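PDB 6FRL: tryptophan halogenase superfamily from Brevundimonas sp. BAL3, which carries out flavin-dependent halogenation, probably of aromatic substrates, with a preference for bromination over chlorination. Local coordinates for residues Trp24-Arg35 with Leu176-Arg187; Pro103-Val111 with Ser156-Ala164. All blocks are in the same frame, centred on the assembly; numbering follows the deposited sequence.

In the fold
Both interactions pair pieces of chain far apart in sequence, interaction 2 being nested within the loop that interaction 1 closes, yet their centres lie 35 Å apart and they share no element. Interaction 1 joins two helices, 20-33 and 169-182, of what is probably the flavin-binding, Rossmann-type part, together with the start of strand 186-189; most of its touching residues are buried, and its chemistry is apolar packing with a charged and polar fringe. Interaction 2 joins two loops that flank the strands 99-103 and 164-168. It is more open, with fewer buried residues, and relies on one backbone hydrogen bond, a water and glutamine side chains instead of interlocking hydrocarbon.

Interaction 1: residues Trp24-Arg35 with Leu176-Arg187; sequences WMTAAALVQHFR and LRAYAEAGGCAR
The indole of W24 lies flat beneath the side chain of R177, the two running side by side in the same direction. R177 CG stands 3.8 Å from the centroid of the six-membered ring of W24, only 10° off its normal, a CH-pi contact made possible by an extended arginine whose CG is anti to the backbone N (chi1 169°). Its charged end passes beyond the indole, where R177 NE forms a salt bridge with E181 OE2. R187 crosses the direction of the indole at about a right angle, its CD 3.9 Å from W24 CZ2, while A180 CB meets the ring edge at CZ3. E45 of the neighbouring strand 40-45 accepts from W24 NE1 and pairs with R187 NE, fixing both groups from outside. Were W24 an alanine, the R177 methylenes would probably lose the face they lie on, and E45 its indole donor.

Segments 24-33 and 176-182 run 34° apart, their axes 8.3 Å at closest, and A180 is a knob in the hole formed by W24, A27, A28 and V31. The N-terminal end of helix 20-33 carries a glycine-rich sequence of the Rossmann type, so helix 169-182 packs against what is probably the first helix of the flavin-binding unit. A Schellman motif at G184 ends helix 169-182, and G183 CA lies 3.8 Å from V31 CG1. Farther along, the ring of Y179 passes A28 CB, and its hydroxyl is hydrogen-bonded to L69 O. Q32 OE1 lies in the guanidinium plane of R35, which grips it side-on with NE (2.9 Å) and NH2, the latter above the amide's carbonyl plane. A water accepts from R35 NH2 and donates to Y179 O.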
loop_
_atom_site.group_PDB
_atom_site.type_symbol
_atom_site.label_atom_id
_atom_site.label_comp_id
_atom_site.label_asym_id
_atom_site.label_seq_id
_atom_site.Cartn_x
_atom_site.Cartn_y
_atom_site.Cartn_z
ATOM N N TRP B 24 11.236 27.488 1.059
ATOM C CA TRP B 24 12.396 27.225 0.234
ATOM C C TRP B 24 12.540 25.767 -0.160
ATOM O O TRP B 24 13.080 25.526 -1.221
ATOM C CB TRP B 24 13.675 27.793 0.860
ATOM C CG TRP B 24 13.682 29.273 0.772
ATOM C CD1 TRP B 24 13.590 30.140 1.811
ATOM C CD2 TRP B 24 13.746 30.065 -0.408
ATOM N NE1 TRP B 24 13.607 31.440 1.357
ATOM C CE2 TRP B 24 13.703 31.426 -0.002
ATOM C CE3 TRP B 24 13.832 29.772 -1.765
ATOM C CZ2 TRP B 24 13.753 32.483 -0.906
ATOM C CZ3 TRP B 24 13.879 30.835 -2.681
ATOM C CH2 TRP B 24 13.833 32.172 -2.235
ATOM N N MET B 25 12.034 24.805 0.637
ATOM C CA MET B 25 11.914 23.414 0.138
ATOM C C MET B 25 10.972 23.361 -1.072
ATOM O O MET B 25 11.307 22.747 -2.089
ATOM C CB MET B 25 11.436 22.419 1.206
ATOM C CG MET B 25 12.517 22.025 2.212
ATOM S SD MET B 25 11.815 21.160 3.633
ATOM C CE MET B 25 11.400 19.547 2.917
ATOM N N THR B 26 9.804 23.997 -0.965
ATOM C CA THR B 26 8.864 24.066 -2.086
ATOM C C THR B 26 9.502 24.699 -3.374
ATOM O O THR B 26 9.437 24.127 -4.465
ATOM C CB THR B 26 7.587 24.824 -1.665
ATOM O OG1 THR B 26 6.995 24.179 -0.525
ATOM C CG2 THR B 26 6.580 24.841 -2.788
ATOM N N ALA B 27 10.145 25.855 -3.220
ATOM C CA ALA B 27 10.800 26.548 -4.328
ATOM C C ALA B 27 11.848 25.678 -4.995
ATOM O O ALA B 27 11.869 25.563 -6.239
ATOM C CB ALA B 27 11.441 27.860 -3.858
ATOM N N ALA B 28 12.709 25.068 -4.185
ATOM C CA ALA B 28 13.789 24.237 -4.755
ATOM C C ALA B 28 13.245 23.020 -5.516
ATOM O O ALA B 28 13.709 22.710 -6.640
ATOM C CB ALA B 28 14.754 23.795 -3.676
ATOM N N ALA B 29 12.243 22.358 -4.917
ATOM C CA ALA B 29 11.612 21.164 -5.508
ATOM C C ALA B 29 10.919 21.505 -6.828
ATOM O O ALA B 29 11.114 20.800 -7.805
ATOM C CB ALA B 29 10.617 20.540 -4.538
ATOM N N LEU B 30 10.150 22.607 -6.856
ATOM C CA LEU B 30 9.478 23.041 -8.083
ATOM C C LEU B 30 10.464 23.577 -9.154
ATOM O O LEU B 30 10.258 23.351 -10.359
ATOM C CB LEU B 30 8.382 24.073 -7.767
ATOM C CG LEU B 30 7.235 23.579 -6.885
ATOM C CD1 LEU B 30 6.183 24.661 -6.686
ATOM C CD2 LEU B 30 6.604 22.308 -7.471
ATOM N N VAL B 31 11.529 24.258 -8.727
ATOM C CA VAL B 31 12.591 24.671 -9.660
ATOM C C VAL B 31 13.172 23.461 -10.398
ATOM O O VAL B 31 13.210 23.459 -11.622
ATOM C CB VAL B 31 13.675 25.549 -8.952
ATOM C CG1 VAL B 31 15.013 25.550 -9.676
ATOM C CG2 VAL B 31 13.177 26.994 -8.819
ATOM N N GLN B 32 13.563 22.412 -9.673
ATOM C CA GLN B 32 14.128 21.203 -10.324
ATOM C C GLN B 32 13.116 20.491 -11.242
ATOM O O GLN B 32 13.454 20.038 -12.312
ATOM C CB GLN B 32 14.613 20.179 -9.283
ATOM C CG GLN B 32 15.112 18.844 -9.868
ATOM C CD GLN B 32 16.546 18.894 -10.288
ATOM O OE1 GLN B 32 16.992 19.852 -10.940
ATOM N NE2 GLN B 32 17.308 17.867 -9.907
ATOM N N HIS B 33 11.891 20.358 -10.761
ATOM C CA HIS B 33 10.878 19.583 -11.451
ATOM C C HIS B 33 10.404 20.261 -12.749
ATOM O O HIS B 33 10.089 19.597 -13.695
ATOM C CB HIS B 33 9.720 19.376 -10.499
ATOM C CG HIS B 33 8.704 18.404 -10.974
ATOM N ND1 HIS B 33 7.360 18.722 -11.109
ATOM C CD2 HIS B 33 8.820 17.099 -11.285
ATOM C CE1 HIS B 33 6.701 17.645 -11.492
ATOM N NE2 HIS B 33 7.565 16.650 -11.615
ATOM N N PHE B 34 10.354 21.591 -12.754
ATOM C CA PHE B 34 9.954 22.391 -13.902
ATOM C C PHE B 34 11.147 23.230 -14.431
ATOM O O PHE B 34 10.935 24.367 -14.903
ATOM C CB PHE B 34 8.830 23.370 -13.475
ATOM C CG PHE B 34 7.514 22.725 -13.144
ATOM C CD1 PHE B 34 6.708 22.218 -14.153
ATOM C CD2 PHE B 34 7.034 22.691 -11.838
ATOM C CE1 PHE B 34 5.458 21.659 -13.860
ATOM C CE2 PHE B 34 5.795 22.106 -11.540
ATOM C CZ PHE B 34 5.014 21.574 -12.547
ATOM N N ARG B 35 12.376 22.685 -14.385
ATOM C CA ARG B 35 13.615 23.467 -14.648
ATOM C C ARG B 35 13.638 24.227 -15.985
ATOM O O ARG B 35 13.886 25.434 -16.002
ATOM C CB ARG B 35 14.886 22.594 -14.518
ATOM C CG ARG B 35 16.189 23.414 -14.377
ATOM C CD ARG B 35 17.362 22.516 -13.966
ATOM N NE ARG B 35 17.491 22.253 -12.532
ATOM C CZ ARG B 35 17.945 23.124 -11.633
ATOM N NH1 ARG B 35 18.303 24.350 -11.976
ATOM N NH2 ARG B 35 18.037 22.791 -10.359
ATOM N N LEU B 176 18.904 25.761 0.340
ATOM C CA LEU B 176 17.879 25.552 -0.687
ATOM C C LEU B 176 17.523 26.826 -1.429
ATOM O O LEU B 176 17.260 26.765 -2.642
ATOM C CB LEU B 176 16.630 24.907 -0.094
ATOM C CG LEU B 176 16.913 23.538 0.560
ATOM C CD1 LEU B 176 15.682 23.050 1.360
ATOM C CD2 LEU B 176 17.369 22.517 -0.457
ATOM N N ARG B 177 17.515 27.958 -0.723
ATOM C CA ARG B 177 17.351 29.295 -1.352
ATOM C C ARG B 177 18.385 29.573 -2.444
ATOM O O ARG B 177 18.039 30.011 -3.539
ATOM C CB ARG B 177 17.417 30.415 -0.322
ATOM C CG ARG B 177 17.515 31.799 -0.944
ATOM C CD ARG B 177 17.493 32.925 0.069
ATOM N NE ARG B 177 17.902 34.176 -0.588
ATOM C CZ ARG B 177 18.150 35.335 0.040
ATOM N NH1 ARG B 177 18.055 35.438 1.360
ATOM N NH2 ARG B 177 18.483 36.408 -0.668
ATOM N N ALA B 178 19.652 29.336 -2.143
ATOM C CA ALA B 178 20.712 29.516 -3.132
ATOM C C ALA B 178 20.517 28.542 -4.301
ATOM O O ALA B 178 20.710 28.936 -5.458
ATOM C CB ALA B 178 22.078 29.352 -2.496
ATOM N N TYR B 179 20.096 27.304 -4.017
ATOM C CA TYR B 179 19.740 26.343 -5.077
ATOM C C TYR B 179 18.586 26.818 -5.944
ATOM O O TYR B 179 18.626 26.668 -7.163
ATOM C CB TYR B 179 19.379 24.967 -4.478
ATOM C CG TYR B 179 19.009 23.885 -5.471
ATOM C CD1 TYR B 179 17.707 23.759 -5.957
ATOM C CD2 TYR B 179 19.960 22.966 -5.889
ATOM C CE1 TYR B 179 17.367 22.756 -6.864
ATOM C CE2 TYR B 179 19.644 21.960 -6.801
ATOM C CZ TYR B 179 18.337 21.849 -7.282
ATOM O OH TYR B 179 18.016 20.841 -8.153
ATOM N N ALA B 180 17.550 27.353 -5.323
ATOM C CA ALA B 180 16.359 27.740 -6.051
ATOM C C ALA B 180 16.618 28.966 -6.956
ATOM O O ALA B 180 16.192 28.973 -8.143
ATOM C CB ALA B 180 15.206 27.988 -5.096
ATOM N N GLU B 181 17.335 29.955 -6.410
ATOM C CA GLU B 181 17.706 31.183 -7.123
ATOM C C GLU B 181 18.591 30.922 -8.333
ATOM O O GLU B 181 18.446 31.574 -9.352
ATOM C CB GLU B 181 18.405 32.171 -6.167
ATOM C CG GLU B 181 17.434 33.005 -5.342
ATOM C CD GLU B 181 18.133 33.883 -4.331
ATOM O OE1 GLU B 181 19.378 33.770 -4.201
ATOM O OE2 GLU B 181 17.433 34.638 -3.618
ATOM N N ALA B 182 19.499 29.954 -8.243
ATOM C CA ALA B 182 20.341 29.619 -9.396
ATOM C C ALA B 182 19.556 29.001 -10.542
ATOM O O ALA B 182 20.022 29.013 -11.674
ATOM C CB ALA B 182 21.478 28.692 -8.986
ATOM N N GLY B 183 18.404 28.406 -10.247
ATOM C CA GLY B 183 17.520 27.864 -11.293
ATOM C C GLY B 183 16.438 28.833 -11.792
ATOM O O GLY B 183 15.587 28.446 -12.611
ATOM N N GLY B 184 16.449 30.066 -11.281
ATOM C CA GLY B 184 15.611 31.135 -11.795
ATOM C C GLY B 184 14.409 31.519 -10.961
ATOM O O GLY B 184 13.472 32.091 -11.489
ATOM N N CYS B 185 14.445 31.214 -9.669
ATOM C CA CYS B 185 13.387 31.575 -8.767
ATOM C C CYS B 185 13.642 33.006 -8.349
ATOM O O CYS B 185 14.721 33.311 -7.851
ATOM C CB CYS B 185 13.352 30.635 -7.537
ATOM S SG CYS B 185 12.072 31.033 -6.304
ATOM N N ALA B 186 12.639 33.869 -8.550
ATOM C CA ALA B 186 12.646 35.271 -8.051
ATOM C C ALA B 186 12.441 35.341 -6.549
ATOM O O ALA B 186 11.780 34.488 -5.972
ATOM C CB ALA B 186 11.554 36.102 -8.759
ATOM N N ARG B 187 12.978 36.380 -5.927
ATOM C CA ARG B 187 12.827 36.597 -4.482
ATOM C C ARG B 187 12.477 38.060 -4.241
ATOM O O ARG B 187 13.090 38.942 -4.827
ATOM C CB ARG B 187 14.107 36.220 -3.715
ATOM C CG ARG B 187 13.985 36.517 -2.211
ATOM C CD ARG B 187 15.174 36.051 -1.416
ATOM N NE ARG B 187 15.082 36.438 -0.004
ATOM C CZ ARG B 187 15.424 37.624 0.514
ATOM N NH1 ARG B 187 15.867 38.615 -0.256
ATOM N NH2 ARG B 187 15.301 37.829 1.825
HETATM O O HOH W 1 19.306 25.137 -9.145
#

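Interaction 2: residues Pro103-Val111 with Ser156-Ala164; sequences PFGLYGQDV and SQLSVFDWA
D162 N donates to F104 O across 2.9 Å in a nearly straight bond (172°), the one clear direct hydrogen bond between two loop segments that run in roughly opposite directions. Neither segment is regular strand here: residues 103-111 lead away from strand 99-103, whereas the other segment carries a short 3-10 turn at 157-159 before strand 164-168, so the contact ties together two connections within the halogenase fold. F161 CA adds a CA-H...O contact to the same F104 carbonyl, and a water accepts from F104 N and lies within bonding distance of D162 O. With CG anti to its own carbonyl carbon (chi1 -46°), F104 places its ring so that D162 O lies at the edge, near the ring plane, and its CE2 reaches 4.1 Å from A164 CB.

At the other end the extended side chain of Q157 enters among L106, G108, Q109 and D110. The L106 side chain crosses it at about a right angle, with L106 CD1 3.4 Å from Q157 NE2. The amides of Q109 and Q157 are turned 76° apart; although Q109 NE2 comes within 2.9 Å of Q157 OE1, the angle is too poor for a hydrogen bond. L158 CD1 packs beside Q109 CB.

A second shell holds these groups in position. R63 pairs with the D162 carboxylate, bonds to W163 O and makes a cation-pi contact with the W163 ring, while D110 OD1 accepts from F116 N near the start of helix 116-125. At the start of the 3-10 segment 157-159, S156 O accepts from S159 N, and S159 OG donates to S156 O at 3.0 Å.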
loop_
_atom_site.group_PDB
_atom_site.type_symbol
_atom_site.label_atom_id
_atom_site.label_comp_id
_atom_site.label_asym_id
_atom_site.label_seq_id
_atom_site.Cartn_x
_atom_site.Cartn_y
_atom_site.Cartn_z
ATOM N N PRO B 103 14.351 2.858 15.873
ATOM C CA PRO B 103 15.285 3.036 14.775
ATOM C C PRO B 103 14.599 3.173 13.420
ATOM O O PRO B 103 13.405 2.958 13.322
ATOM C CB PRO B 103 16.050 1.719 14.816
ATOM C CG PRO B 103 14.969 0.714 15.115
ATOM C CD PRO B 103 14.103 1.422 16.103
ATOM N N PHE B 104 15.380 3.428 12.385
ATOM C CA PHE B 104 14.928 3.258 10.985
ATOM C C PHE B 104 15.410 1.903 10.485
ATOM O O PHE B 104 16.510 1.801 9.927
ATOM C CB PHE B 104 15.456 4.389 10.106
ATOM C CG PHE B 104 15.276 5.745 10.715
ATOM C CD1 PHE B 104 14.005 6.237 10.940
ATOM C CD2 PHE B 104 16.375 6.536 11.079
ATOM C CE1 PHE B 104 13.818 7.497 11.505
ATOM C CE2 PHE B 104 16.186 7.800 11.638
ATOM C CZ PHE B 104 14.910 8.270 11.851
ATOM N N GLY B 105 14.613 0.864 10.738
ATOM C CA GLY B 105 14.924 -0.482 10.280
ATOM C C GLY B 105 13.918 -1.519 10.769
ATOM O O GLY B 105 13.078 -1.241 11.649
ATOM N N LEU B 106 14.022 -2.724 10.208
ATOM C CA LEU B 106 13.278 -3.885 10.707
ATOM C C LEU B 106 14.060 -4.628 11.816
ATOM O O LEU B 106 15.249 -4.341 12.047
ATOM C CB LEU B 106 12.953 -4.860 9.577
ATOM C CG LEU B 106 12.429 -4.319 8.246
ATOM C CD1 LEU B 106 12.195 -5.507 7.288
ATOM C CD2 LEU B 106 11.202 -3.476 8.504
ATOM N N TYR B 107 13.352 -5.551 12.491
ATOM C CA TYR B 107 13.899 -6.427 13.534
ATOM C C TYR B 107 14.094 -7.858 13.043
ATOM O O TYR B 107 13.167 -8.486 12.559
ATOM C CB TYR B 107 12.965 -6.464 14.739
ATOM C CG TYR B 107 12.874 -5.160 15.466
ATOM C CD1 TYR B 107 13.812 -4.804 16.436
ATOM C CD2 TYR B 107 11.865 -4.254 15.177
ATOM C CE1 TYR B 107 13.713 -3.582 17.111
ATOM C CE2 TYR B 107 11.771 -3.041 15.851
ATOM C CZ TYR B 107 12.691 -2.704 16.793
ATOM O OH TYR B 107 12.592 -1.520 17.444
ATOM N N GLY B 108 15.300 -8.378 13.180
ATOM C CA GLY B 108 15.549 -9.762 12.859
ATOM C C GLY B 108 15.356 -10.057 11.383
ATOM O O GLY B 108 15.531 -9.172 10.519
ATOM N N GLN B 109 15.001 -11.317 11.134
ATOM C CA GLN B 109 14.790 -11.894 9.808
ATOM C C GLN B 109 13.451 -12.622 9.792
ATOM O O GLN B 109 13.249 -13.549 10.572
ATOM C CB GLN B 109 15.921 -12.879 9.508
ATOM C CG GLN B 109 15.888 -13.606 8.153
ATOM C CD GLN B 109 16.135 -12.669 6.964
ATOM O OE1 GLN B 109 17.302 -12.352 6.618
ATOM N NE2 GLN B 109 15.041 -12.184 6.356
ATOM N N ASP B 110 12.542 -12.176 8.922
ATOM C CA ASP B 110 11.274 -12.875 8.666
ATOM C C ASP B 110 11.560 -14.246 8.050
ATOM O O ASP B 110 12.510 -14.406 7.275
ATOM C CB ASP B 110 10.351 -12.050 7.750
ATOM C CG ASP B 110 9.734 -10.823 8.471
ATOM O OD1 ASP B 110 10.128 -10.533 9.635
ATOM O OD2 ASP B 110 8.839 -10.142 7.877
ATOM N N VAL B 111 10.748 -15.230 8.428
ATOM C CA VAL B 111 10.944 -16.630 8.025
ATOM C C VAL B 111 9.617 -17.210 7.549
ATOM O O VAL B 111 8.588 -17.044 8.207
ATOM C CB VAL B 111 11.501 -17.464 9.192
ATOM C CG1 VAL B 111 11.517 -18.947 8.856
ATOM C CG2 VAL B 111 12.893 -16.948 9.554
ATOM N N SER B 156 21.734 -9.848 3.647
ATOM C CA SER B 156 20.346 -10.177 4.008
ATOM C C SER B 156 19.657 -9.033 4.768
ATOM O O SER B 156 20.277 -8.008 5.049
ATOM C CB SER B 156 20.345 -11.418 4.899
ATOM O OG SER B 156 21.036 -11.138 6.110
ATOM N N GLN B 157 18.371 -9.247 5.099
ATOM C CA GLN B 157 17.571 -8.363 5.959
ATOM C C GLN B 157 18.252 -7.825 7.261
ATOM O O GLN B 157 17.970 -6.693 7.669
ATOM C CB GLN B 157 16.213 -9.057 6.297
ATOM C CG GLN B 157 15.234 -8.270 7.182
ATOM C CD GLN B 157 13.834 -8.926 7.325
ATOM O OE1 GLN B 157 13.423 -9.757 6.507
ATOM N NE2 GLN B 157 13.102 -8.551 8.369
ATOM N N LEU B 158 19.131 -8.611 7.893
ATOM C CA LEU B 158 19.808 -8.201 9.140
ATOM C C LEU B 158 20.726 -6.993 9.026
ATOM O O LEU B 158 21.003 -6.341 10.024
ATOM C CB LEU B 158 20.635 -9.360 9.749
ATOM C CG LEU B 158 20.123 -10.013 11.029
ATOM C CD1 LEU B 158 19.101 -11.055 10.624
ATOM C CD2 LEU B 158 21.269 -10.653 11.799
ATOM N N SER B 159 21.218 -6.715 7.824
ATOM C CA SER B 159 22.161 -5.602 7.636
ATOM C C SER B 159 21.490 -4.340 7.083
ATOM O O SER B 159 22.179 -3.356 6.842
ATOM C CB SER B 159 23.361 -6.047 6.768
ATOM O OG SER B 159 22.936 -6.907 5.725
ATOM N N VAL B 160 20.161 -4.355 6.934
ATOM C CA VAL B 160 19.433 -3.227 6.353
ATOM C C VAL B 160 18.995 -2.267 7.451
ATOM O O VAL B 160 18.242 -2.639 8.339
ATOM C CB VAL B 160 18.165 -3.669 5.567
ATOM C CG1 VAL B 160 17.519 -2.471 4.868
ATOM C CG2 VAL B 160 18.522 -4.731 4.537
ATOM N N PHE B 161 19.472 -1.032 7.371
ATOM C CA PHE B 161 18.999 0.078 8.219
ATOM C C PHE B 161 19.051 1.346 7.365
ATOM O O PHE B 161 19.728 1.353 6.324
ATOM C CB PHE B 161 19.836 0.236 9.520
ATOM C CG PHE B 161 21.297 0.554 9.285
ATOM C CD1 PHE B 161 22.178 -0.433 8.882
ATOM C CD2 PHE B 161 21.802 1.833 9.492
ATOM C CE1 PHE B 161 23.533 -0.151 8.691
ATOM C CE2 PHE B 161 23.155 2.121 9.269
ATOM C CZ PHE B 161 24.017 1.119 8.877
ATOM N N ASP B 162 18.331 2.393 7.785
ATOM C CA ASP B 162 18.479 3.719 7.165
ATOM C C ASP B 162 18.868 4.774 8.217
ATOM O O ASP B 162 19.006 4.469 9.425
ATOM C CB ASP B 162 17.221 4.059 6.354
ATOM C CG ASP B 162 17.495 4.978 5.135
ATOM O OD1 ASP B 162 18.647 5.444 4.910
ATOM O OD2 ASP B 162 16.506 5.252 4.420
ATOM N N TRP B 163 19.096 5.994 7.759
ATOM C CA TRP B 163 19.560 7.074 8.636
ATOM C C TRP B 163 19.114 8.424 8.116
ATOM O O TRP B 163 18.797 8.575 6.930
ATOM C CB TRP B 163 21.082 7.035 8.740
ATOM C CG TRP B 163 21.844 7.361 7.443
ATOM C CD1 TRP B 163 22.019 6.548 6.349
ATOM C CD2 TRP B 163 22.544 8.591 7.144
ATOM N NE1 TRP B 163 22.760 7.208 5.386
ATOM C CE2 TRP B 163 23.104 8.452 5.860
ATOM C CE3 TRP B 163 22.742 9.788 7.838
ATOM C CZ2 TRP B 163 23.840 9.448 5.277
ATOM C CZ3 TRP B 163 23.491 10.797 7.238
ATOM C CH2 TRP B 163 24.025 10.619 5.985
ATOM N N ALA B 164 19.107 9.407 9.005
ATOM C CA ALA B 164 18.635 10.752 8.665
ATOM C C ALA B 164 19.551 11.796 9.296
ATOM O O ALA B 164 20.654 11.448 9.722
ATOM C CB ALA B 164 17.164 10.934 9.110
HETATM O O HOH W 2 18.482 2.986 12.290
#